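PDB 3IWZ: CRP-like protein Clp from Xanthomonas campestris pv. campestris, which acts as a homodimeric global transcriptional regulator of virulence genes in the diffusible signal factor pathway, and apparently loses its ability to bind DNA when it binds c-di-GMP. Local coordinates for residues L77-S82 against R190-R195. Residues are numbered along the deposited sequence; the frame is centred on the assembly and turned at random.
Sequences LGYFGS and RQELAR
Tyr79 and Glu192 meet across the boundary between the two domains through a single hydrogen bond: the phenol OH donates to Glu192 OE1 at 2.7 Å, approaching the oxygen nearly in line with its bond to CD. With chi1 of -60°, Tyr79 has CG anti to its carbonyl carbon, and the ring reaches out from the strand to present its hydroxyl edge. OE1 lies at that edge, in the ring plane, while the carboxylate itself is turned 41° from the ring. The other oxygen, OE2, forms a salt bridge to Arg195 NE at 2.7 Å, one helical turn on, although as a hydrogen bond this is bent and weak. Glu192 is thus held at both oxygens, which probably restrains its rotation and favours its charged form. Away from this tight point, only 68 Å² is buried between the two segments, and both touching residues remain partly exposed. Arg105 makes a cation-pi contact with Tyr79; Arg195 also bridges to Glu74, and Glu192 and Arg195 pack on Val76. The bond thus spans from strand 74-80 of the cyclic nucleotide-binding domain, outermost in its sheet within the chain and paired with strand 63-68, to helix 190-197, the first helix of the predicted helix-turn-helix, which packs against helix 201-213.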
loop_
_atom_site.group_PDB
_atom_site.type_symbol
_atom_site.label_atom_id
_atom_site.label_comp_id
_atom_site.label_asym_id
_atom_site.label_seq_id
_atom_site.Cartn_x
_atom_site.Cartn_y
_atom_site.Cartn_z
ATOM N N LEU D 77 -8.876 3.270 -3.769
ATOM C CA LEU D 77 -7.564 2.637 -3.787
ATOM C C LEU D 77 -7.616 1.371 -4.618
ATOM O O LEU D 77 -6.577 0.806 -4.960
ATOM C CB LEU D 77 -7.098 2.287 -2.374
ATOM C CG LEU D 77 -7.196 3.391 -1.328
ATOM C CD1 LEU D 77 -6.545 2.910 -0.051
ATOM C CD2 LEU D 77 -6.516 4.640 -1.815
ATOM N N GLY D 78 -8.825 0.923 -4.933
ATOM C CA GLY D 78 -8.970 -0.278 -5.734
ATOM C C GLY D 78 -10.328 -0.963 -5.696
ATOM O O GLY D 78 -11.160 -0.704 -4.820
ATOM N N TYR D 79 -10.550 -1.833 -6.674
ATOM C CA TYR D 79 -11.781 -2.600 -6.769
ATOM C C TYR D 79 -11.375 -4.032 -6.511
ATOM O O TYR D 79 -10.241 -4.419 -6.794
ATOM C CB TYR D 79 -12.402 -2.493 -8.165
ATOM C CG TYR D 79 -12.756 -1.085 -8.583
ATOM C CD1 TYR D 79 -13.318 -0.185 -7.676
ATOM C CD2 TYR D 79 -12.573 -0.665 -9.902
ATOM C CE1 TYR D 79 -13.694 1.095 -8.073
ATOM C CE2 TYR D 79 -12.951 0.614 -10.310
ATOM C CZ TYR D 79 -13.511 1.486 -9.391
ATOM O OH TYR D 79 -13.893 2.738 -9.801
ATOM N N PHE D 80 -12.290 -4.825 -5.975
ATOM C CA PHE D 80 -11.971 -6.204 -5.677
ATOM C C PHE D 80 -13.165 -7.115 -5.918
ATOM O O PHE D 80 -14.300 -6.763 -5.606
ATOM C CB PHE D 80 -11.501 -6.294 -4.229
ATOM C CG PHE D 80 -10.366 -5.363 -3.911
ATOM C CD1 PHE D 80 -9.055 -5.728 -4.182
ATOM C CD2 PHE D 80 -10.613 -4.108 -3.355
ATOM C CE1 PHE D 80 -8.006 -4.870 -3.909
ATOM C CE2 PHE D 80 -9.572 -3.239 -3.076
ATOM C CZ PHE D 80 -8.261 -3.619 -3.353
ATOM N N GLY D 81 -12.900 -8.290 -6.478
ATOM C CA GLY D 81 -13.970 -9.227 -6.757
ATOM C C GLY D 81 -13.899 -10.503 -5.937
ATOM O O GLY D 81 -13.240 -10.576 -4.887
ATOM N N SER D 82 -14.594 -11.516 -6.437
ATOM C CA SER D 82 -14.659 -12.822 -5.808
ATOM C C SER D 82 -13.277 -13.319 -5.394
ATOM O O SER D 82 -12.311 -13.182 -6.141
ATOM C CB SER D 82 -15.300 -13.820 -6.777
ATOM O OG SER D 82 -16.473 -13.270 -7.348
ATOM N N ARG D 190 -18.618 10.471 -13.530
ATOM C CA ARG D 190 -17.673 11.569 -13.368
ATOM C C ARG D 190 -17.169 11.610 -11.929
ATOM O O ARG D 190 -16.019 11.964 -11.667
ATOM C CB ARG D 190 -18.347 12.901 -13.735
ATOM C CG ARG D 190 -17.492 14.129 -13.458
ATOM C CD ARG D 190 -17.680 15.222 -14.516
ATOM N NE ARG D 190 -18.957 15.927 -14.426
ATOM C CZ ARG D 190 -19.282 16.976 -15.181
ATOM N NH1 ARG D 190 -18.424 17.438 -16.083
ATOM N NH2 ARG D 190 -20.458 17.573 -15.032
ATOM N N GLN D 191 -18.045 11.239 -11.000
ATOM C CA GLN D 191 -17.711 11.214 -9.581
ATOM C C GLN D 191 -16.618 10.183 -9.308
ATOM O O GLN D 191 -15.606 10.503 -8.688
ATOM C CB GLN D 191 -18.968 10.893 -8.763
ATOM C CG GLN D 191 -20.022 11.999 -8.827
ATOM C CD GLN D 191 -21.444 11.477 -8.688
ATOM O OE1 GLN D 191 -21.929 10.722 -9.541
ATOM N NE2 GLN D 191 -22.124 11.881 -7.615
ATOM N N GLU D 192 -16.822 8.954 -9.780
ATOM C CA GLU D 192 -15.853 7.874 -9.585
ATOM C C GLU D 192 -14.515 8.156 -10.252
ATOM O O GLU D 192 -13.465 7.791 -9.725
ATOM C CB GLU D 192 -16.408 6.544 -10.104
ATOM C CG GLU D 192 -17.088 5.698 -9.032
ATOM C CD GLU D 192 -16.128 5.261 -7.932
ATOM O OE1 GLU D 192 -15.201 4.476 -8.225
ATOM O OE2 GLU D 192 -16.301 5.704 -6.777
ATOM N N LEU D 193 -14.551 8.798 -11.414
ATOM C CA LEU D 193 -13.320 9.119 -12.121
ATOM C C LEU D 193 -12.480 10.029 -11.238
ATOM O O LEU D 193 -11.282 9.796 -11.036
ATOM C CB LEU D 193 -13.626 9.834 -13.433
ATOM C CG LEU D 193 -12.457 9.829 -14.415
ATOM C CD1 LEU D 193 -12.128 8.388 -14.774
ATOM C CD2 LEU D 193 -12.816 10.619 -15.662
ATOM N N ALA D 194 -13.124 11.061 -10.706
ATOM C CA ALA D 194 -12.455 12.014 -9.834
ATOM C C ALA D 194 -11.951 11.340 -8.551
ATOM O O ALA D 194 -10.947 11.754 -7.976
ATOM C CB ALA D 194 -13.394 13.147 -9.501
ATOM N N ARG D 195 -12.653 10.307 -8.101
ATOM C CA ARG D 195 -12.251 9.583 -6.901
ATOM C C ARG D 195 -11.099 8.634 -7.222
ATOM O O ARG D 195 -10.320 8.259 -6.347
ATOM C CB ARG D 195 -13.433 8.789 -6.333
ATOM C CG ARG D 195 -14.406 9.624 -5.533
ATOM C CD ARG D 195 -15.441 8.762 -4.819
ATOM N NE ARG D 195 -16.404 8.191 -5.749
ATOM C CZ ARG D 195 -17.722 8.306 -5.623
ATOM N NH1 ARG D 195 -18.526 7.753 -6.524
ATOM N NH2 ARG D 195 -18.235 8.974 -4.596
#